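Local coordinates for A rubisco-like protein (Burkholderia fungorum, PDB 3NWR) that is a rubisco-like protein, probably a lyase, related to the large chain of ribulose bisphosphate carboxylase, with a reaction that is not assigned, at residues A[283-288]-A[317-322]; A[313-318]-A[350-355]. One frame throughout, in Å; residues are numbered along the deposited sequence.

Contact 1. Residues A[283-288]-A[317-322]; sequences AHRNGY and HVHGLA
Arg285, just past the end of strand 280-284, reaches to the carbonyl O and CB of His317 and the imidazole of His319 on the next strand. Its CB points toward 317-322, and CG lies between the backbone N and the carbonyl carbon (chi1 76°), from where the chain runs extended to NE. CD passes beside His317, 3.3 Å from His317 O and 4.1 Å from His317 CB. At the tip NH1 lies 3.0 Å from His317 O and also meets Val318 CA, while NH2 sits over the centre of one face of the His319 imidazole, 3.2 Å above its plane. The guanidinium and ring planes are 47° apart, with NH2 nearest the ring centre and NE close to His319 NE2. NH2 also donates to water 2, which in turn donates to Val318 O. On the guanidinium itself, one face is covered by Tyr288 CD2, brought back by the type II turn from Arg285 to Tyr288.

Nearer the strands, the edge of His284 is directed at the face of His317, an edge-to-face pair with centroids 5.0 Å apart. Asn286 steadies the His284 ring, since its ND2 and backbone N both donate to His284 ND1. Water 1 takes the place of a direct strand-to-strand bond here, donating to Ala283 O and accepting from His317 N.

His317 NE2 is hydrogen-bonded to NE2 of His282, and His319 ND1 to OE1 of Gln327. TIM barrels carry their active sites at such C-terminal strand ends, and Arg285 and His319 probably line that site, as in rubisco. Strands 280-284 and 315-319 are parallel neighbours in the barrel, joined through helix 301-309, whose Phe301 and Tyr304 touch Arg285; Asn117 and Asp120 of the second subunit pack on His284 and His319 respectively.

Contact 2. Residues A[313-318]-A[350-355]; sequences VDHMHV and AVLPAF
Strands 315-318 and 352-355 run parallel, inclined at 37°, and are laced by four backbone bonds, Leu352 N to Asp314 O, Met316 N to Leu352 O, Ala354 N to Met316 O and Val318 N to Ala354 O. His315 and Leu352 lie side by side on one face of the sheet and point the same way. Leu352 CG is anti to the backbone N (chi1 -173°), and CD2 beyond it rests over the rim of the His315 imidazole, 3.6 Å from His315 NE2. That ring's nitrogens are hydrogen-bonded elsewhere, ND1 to His282 and NE2 to Thr152.

On the same face Ala354 CB sits over the centre of the His317 ring, 3.9 Å from the centroid, in a CH-pi contact almost along the ring normal. Water 3 joins His317 ND1 to Ala354 O. With helix 329-340 as the crossover, the two strands form a beta-alpha-beta unit of the TIM barrel.

The other face carries Met316 and Pro353. Met316 CG touches Val351 CG2 at 4.1 Å before the chain bends away toward Phe301, Tyr304 and Trp308 of helix 301-309. Farther along, Val318 CG1 meets Pro353 CB, and Val318 CG2 stands over one face of the Phe355 ring, 3.8 Å from the centroid; Val332 and Ala336 of helix 329-340 also touch Phe355.

How the contacts relate
From the N terminus, strand 280-284 leads through the turn at 285-288 and helix 301-309 to strand 315-319, where contact 1 closes the first loop. The chain then continues through helix 329-340 to strand 352-355, and contact 2 closes the second. The two loops follow one another, overlapping at His317 and Val318, so that strand 315-319 is the middle of three neighbouring parallel strands. Besides this shared piece, Ala283 CB packs against Met316 SD and Val313 CG1, and His319 O lies near Phe355 CB. Together the contacts tie two successive beta-alpha-beta units of the catalytic barrel into one sheet.

Contact 1. Residues A[283-288]-A[317-322]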
loop_
_atom_site.group_PDB
_atom_site.type_symbol
_atom_site.label_atom_id
_atom_site.label_comp_id
_atom_site.label_asym_id
_atom_site.label_seq_id
_atom_site.Cartn_x
_atom_site.Cartn_y
_atom_site.Cartn_z
ATOM N N ALA A 283 7.497 -7.076 -11.258
ATOM C CA ALA A 283 6.722 -6.269 -10.319
ATOM C C ALA A 283 6.155 -5.015 -10.972
ATOM O O ALA A 283 6.916 -4.184 -11.473
ATOM C CB ALA A 283 7.599 -5.885 -9.118
ATOM N N HIS A 284 4.834 -4.867 -10.968
ATOM C CA HIS A 284 4.219 -3.651 -11.482
ATOM C C HIS A 284 3.860 -2.779 -10.299
ATOM O O HIS A 284 3.156 -3.223 -9.395
ATOM C CB HIS A 284 2.971 -3.929 -12.332
ATOM C CG HIS A 284 2.577 -2.759 -13.175
ATOM N ND1 HIS A 284 1.876 -1.686 -12.671
ATOM C CD2 HIS A 284 2.853 -2.455 -14.467
ATOM C CE1 HIS A 284 1.707 -0.785 -13.624
ATOM N NE2 HIS A 284 2.286 -1.229 -14.726
ATOM N N ARG A 285 4.331 -1.536 -10.308
ATOM C CA ARG A 285 4.222 -0.702 -9.118
ATOM C C ARG A 285 3.007 0.225 -9.094
ATOM O O ARG A 285 2.956 1.148 -8.281
ATOM C CB ARG A 285 5.511 0.113 -8.913
ATOM C CG ARG A 285 5.627 1.309 -9.861
ATOM C CD ARG A 285 6.947 2.050 -9.737
ATOM N NE ARG A 285 6.784 3.409 -10.249
ATOM C CZ ARG A 285 7.759 4.311 -10.343
ATOM N NH1 ARG A 285 8.997 4.001 -9.998
ATOM N NH2 ARG A 285 7.475 5.533 -10.764
ATOM N N ASN A 286 2.020 -0.012 -9.955
ATOM C CA ASN A 286 0.864 0.884 -9.988
ATOM C C ASN A 286 0.337 1.161 -8.581
ATOM O O ASN A 286 0.182 0.241 -7.776
ATOM C CB ASN A 286 -0.250 0.384 -10.937
ATOM C CG ASN A 286 -0.954 -0.859 -10.429
ATOM O OD1 ASN A 286 -1.964 -0.768 -9.747
ATOM N ND2 ASN A 286 -0.428 -2.035 -10.785
ATOM N N GLY A 287 0.103 2.442 -8.292
ATOM C CA GLY A 287 -0.318 2.876 -6.976
ATOM C C GLY A 287 0.820 3.587 -6.259
ATOM O O GLY A 287 0.587 4.303 -5.282
ATOM N N TYR A 288 2.047 3.395 -6.738
ATOM C CA TYR A 288 3.201 4.026 -6.101
ATOM C C TYR A 288 3.128 5.564 -6.160
ATOM O O TYR A 288 3.674 6.248 -5.291
ATOM C CB TYR A 288 4.534 3.490 -6.668
ATOM C CG TYR A 288 5.730 4.227 -6.112
ATOM C CD1 TYR A 288 6.043 4.153 -4.757
ATOM C CD2 TYR A 288 6.529 5.013 -6.928
ATOM C CE1 TYR A 288 7.119 4.847 -4.230
ATOM C CE2 TYR A 288 7.622 5.711 -6.408
ATOM C CZ TYR A 288 7.907 5.616 -5.060
ATOM O OH TYR A 288 8.975 6.323 -4.535
ATOM N N HIS A 317 9.746 -1.334 -12.025
ATOM C CA HIS A 317 9.455 -0.220 -12.916
ATOM C C HIS A 317 9.996 1.097 -12.391
ATOM O O HIS A 317 9.893 1.390 -11.183
ATOM C CB HIS A 317 7.951 -0.101 -13.122
ATOM C CG HIS A 317 7.428 -1.027 -14.162
ATOM N ND1 HIS A 317 7.095 -0.599 -15.427
ATOM C CD2 HIS A 317 7.209 -2.364 -14.142
ATOM C CE1 HIS A 317 6.684 -1.633 -16.142
ATOM N NE2 HIS A 317 6.745 -2.715 -15.385
ATOM N N VAL A 318 10.530 1.901 -13.310
ATOM C CA VAL A 318 11.094 3.205 -12.974
ATOM C C VAL A 318 10.475 4.351 -13.772
ATOM O O VAL A 318 10.911 5.499 -13.652
ATOM C CB VAL A 318 12.625 3.227 -13.171
ATOM C CG1 VAL A 318 13.282 2.172 -12.298
ATOM C CG2 VAL A 318 13.007 3.020 -14.638
ATOM N N HIS A 319 9.437 4.041 -14.538
ATOM C CA HIS A 319 8.829 4.973 -15.480
ATOM C C HIS A 319 9.872 5.390 -16.513
ATOM O O HIS A 319 10.690 4.551 -16.874
ATOM C CB HIS A 319 8.059 6.082 -14.758
ATOM C CG HIS A 319 6.811 5.569 -14.103
ATOM N ND1 HIS A 319 5.895 6.384 -13.474
ATOM C CD2 HIS A 319 6.324 4.306 -13.998
ATOM C CE1 HIS A 319 4.902 5.650 -13.005
ATOM N NE2 HIS A 319 5.135 4.384 -13.311
ATOM N N GLY A 320 9.858 6.614 -17.030
ATOM C CA GLY A 320 10.717 6.864 -18.180
ATOM C C GLY A 320 11.179 8.283 -18.389
ATOM O O GLY A 320 10.495 9.227 -17.998
ATOM N N LEU A 321 12.336 8.428 -19.025
ATOM C CA LEU A 321 12.851 9.743 -19.386
ATOM C C LEU A 321 11.976 10.360 -20.471
ATOM O O LEU A 321 11.564 9.679 -21.409
ATOM C CB LEU A 321 14.300 9.619 -19.858
ATOM C CG LEU A 321 15.227 9.053 -18.781
ATOM C CD1 LEU A 321 16.628 8.896 -19.331
ATOM C CD2 LEU A 321 15.215 9.922 -17.517
ATOM N N ALA A 322 11.685 11.649 -20.320
ATOM C CA ALA A 322 10.780 12.358 -21.218
ATOM C C ALA A 322 9.431 11.653 -21.298
ATOM O O ALA A 322 8.788 11.639 -22.342
ATOM C CB ALA A 322 11.399 12.488 -22.618
HETATM O O HOH W 1 7.911 -2.139 -9.890
HETATM O O HOH W 2 9.794 7.152 -11.569
#

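Contact 2. Residues A[313-318]-A[350-355]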
loop_
_atom_site.group_PDB
_atom_site.type_symbol
_atom_site.label_atom_id
_atom_site.label_comp_id
_atom_site.label_asym_id
_atom_site.label_seq_id
_atom_site.Cartn_x
_atom_site.Cartn_y
_atom_site.Cartn_z
ATOM N N VAL A 313 11.435 -9.963 -5.932
ATOM C CA VAL A 313 11.071 -9.583 -7.297
ATOM C C VAL A 313 12.307 -9.464 -8.206
ATOM O O VAL A 313 13.407 -9.171 -7.736
ATOM C CB VAL A 313 10.264 -8.276 -7.341
ATOM C CG1 VAL A 313 8.960 -8.443 -6.560
ATOM C CG2 VAL A 313 11.084 -7.113 -6.783
ATOM N N ASP A 314 12.108 -9.674 -9.505
ATOM C CA ASP A 314 13.213 -9.702 -10.458
ATOM C C ASP A 314 13.340 -8.418 -11.269
ATOM O O ASP A 314 14.437 -8.069 -11.701
ATOM C CB ASP A 314 13.017 -10.872 -11.421
ATOM C CG ASP A 314 13.199 -12.202 -10.748
ATOM O OD1 ASP A 314 14.309 -12.439 -10.232
ATOM O OD2 ASP A 314 12.239 -13.008 -10.730
ATOM N N HIS A 315 12.208 -7.758 -11.508
ATOM C CA HIS A 315 12.154 -6.509 -12.262
ATOM C C HIS A 315 11.423 -5.459 -11.447
ATOM O O HIS A 315 10.466 -5.774 -10.736
ATOM C CB HIS A 315 11.337 -6.658 -13.541
ATOM C CG HIS A 315 11.780 -7.753 -14.461
ATOM N ND1 HIS A 315 11.022 -8.139 -15.544
ATOM C CD2 HIS A 315 12.893 -8.525 -14.484
ATOM C CE1 HIS A 315 11.650 -9.107 -16.195
ATOM N NE2 HIS A 315 12.789 -9.356 -15.573
ATOM N N MET A 316 11.836 -4.198 -11.588
ATOM C CA MET A 316 11.095 -3.076 -11.016
ATOM C C MET A 316 10.913 -1.974 -12.047
ATOM O O MET A 316 11.823 -1.698 -12.833
ATOM C CB MET A 316 11.823 -2.486 -9.800
ATOM C CG MET A 316 11.753 -3.347 -8.535
ATOM S SD MET A 316 10.131 -3.359 -7.709
ATOM C CE MET A 316 10.106 -1.745 -6.906
ATOM N N HIS A 317 9.746 -1.334 -12.025
ATOM C CA HIS A 317 9.455 -0.220 -12.916
ATOM C C HIS A 317 9.996 1.097 -12.391
ATOM O O HIS A 317 9.893 1.390 -11.183
ATOM C CB HIS A 317 7.951 -0.101 -13.122
ATOM C CG HIS A 317 7.428 -1.027 -14.162
ATOM N ND1 HIS A 317 7.095 -0.599 -15.427
ATOM C CD2 HIS A 317 7.209 -2.364 -14.142
ATOM C CE1 HIS A 317 6.684 -1.633 -16.142
ATOM N NE2 HIS A 317 6.745 -2.715 -15.385
ATOM N N VAL A 318 10.530 1.901 -13.310
ATOM C CA VAL A 318 11.094 3.205 -12.974
ATOM C C VAL A 318 10.475 4.351 -13.772
ATOM O O VAL A 318 10.911 5.499 -13.652
ATOM C CB VAL A 318 12.625 3.227 -13.171
ATOM C CG1 VAL A 318 13.282 2.172 -12.298
ATOM C CG2 VAL A 318 13.007 3.020 -14.638
ATOM N N ALA A 350 21.041 -7.200 -7.684
ATOM C CA ALA A 350 20.433 -6.171 -8.522
ATOM C C ALA A 350 19.188 -6.696 -9.226
ATOM O O ALA A 350 19.054 -7.901 -9.470
ATOM C CB ALA A 350 21.449 -5.630 -9.544
ATOM N N VAL A 351 18.269 -5.789 -9.533
ATOM C CA VAL A 351 17.082 -6.141 -10.302
ATOM C C VAL A 351 17.092 -5.376 -11.617
ATOM O O VAL A 351 17.813 -4.385 -11.776
ATOM C CB VAL A 351 15.772 -5.872 -9.520
ATOM C CG1 VAL A 351 15.715 -6.747 -8.267
ATOM C CG2 VAL A 351 15.632 -4.386 -9.174
ATOM N N LEU A 352 16.284 -5.843 -12.557
ATOM C CA LEU A 352 16.232 -5.255 -13.886
ATOM C C LEU A 352 15.278 -4.070 -13.895
ATOM O O LEU A 352 14.095 -4.233 -13.592
ATOM C CB LEU A 352 15.754 -6.305 -14.885
ATOM C CG LEU A 352 15.786 -5.928 -16.367
ATOM C CD1 LEU A 352 17.219 -5.817 -16.890
ATOM C CD2 LEU A 352 15.001 -6.960 -17.170
ATOM N N PRO A 353 15.769 -2.867 -14.239
ATOM C CA PRO A 353 14.858 -1.725 -14.326
ATOM C C PRO A 353 14.060 -1.761 -15.620
ATOM O O PRO A 353 14.605 -2.089 -16.689
ATOM C CB PRO A 353 15.804 -0.513 -14.297
ATOM C CG PRO A 353 17.062 -1.025 -14.955
ATOM C CD PRO A 353 17.171 -2.485 -14.499
ATOM N N ALA A 354 12.769 -1.472 -15.511
ATOM C CA ALA A 354 11.885 -1.382 -16.658
ATOM C C ALA A 354 11.487 0.068 -16.899
ATOM O O ALA A 354 10.833 0.701 -16.066
ATOM C CB ALA A 354 10.648 -2.269 -16.465
ATOM N N PHE A 355 11.922 0.601 -18.034
ATOM C CA PHE A 355 11.592 1.963 -18.420
ATOM C C PHE A 355 10.352 1.944 -19.283
ATOM O O PHE A 355 10.222 1.085 -20.163
ATOM C CB PHE A 355 12.730 2.556 -19.248
ATOM C CG PHE A 355 13.986 2.810 -18.461
ATOM C CD1 PHE A 355 14.264 4.083 -17.971
ATOM C CD2 PHE A 355 14.898 1.785 -18.232
ATOM C CE1 PHE A 355 15.424 4.325 -17.251
ATOM C CE2 PHE A 355 16.059 2.014 -17.516
ATOM C CZ PHE A 355 16.327 3.284 -17.023
HETATM O O HOH W 3 8.295 1.780 -15.995
#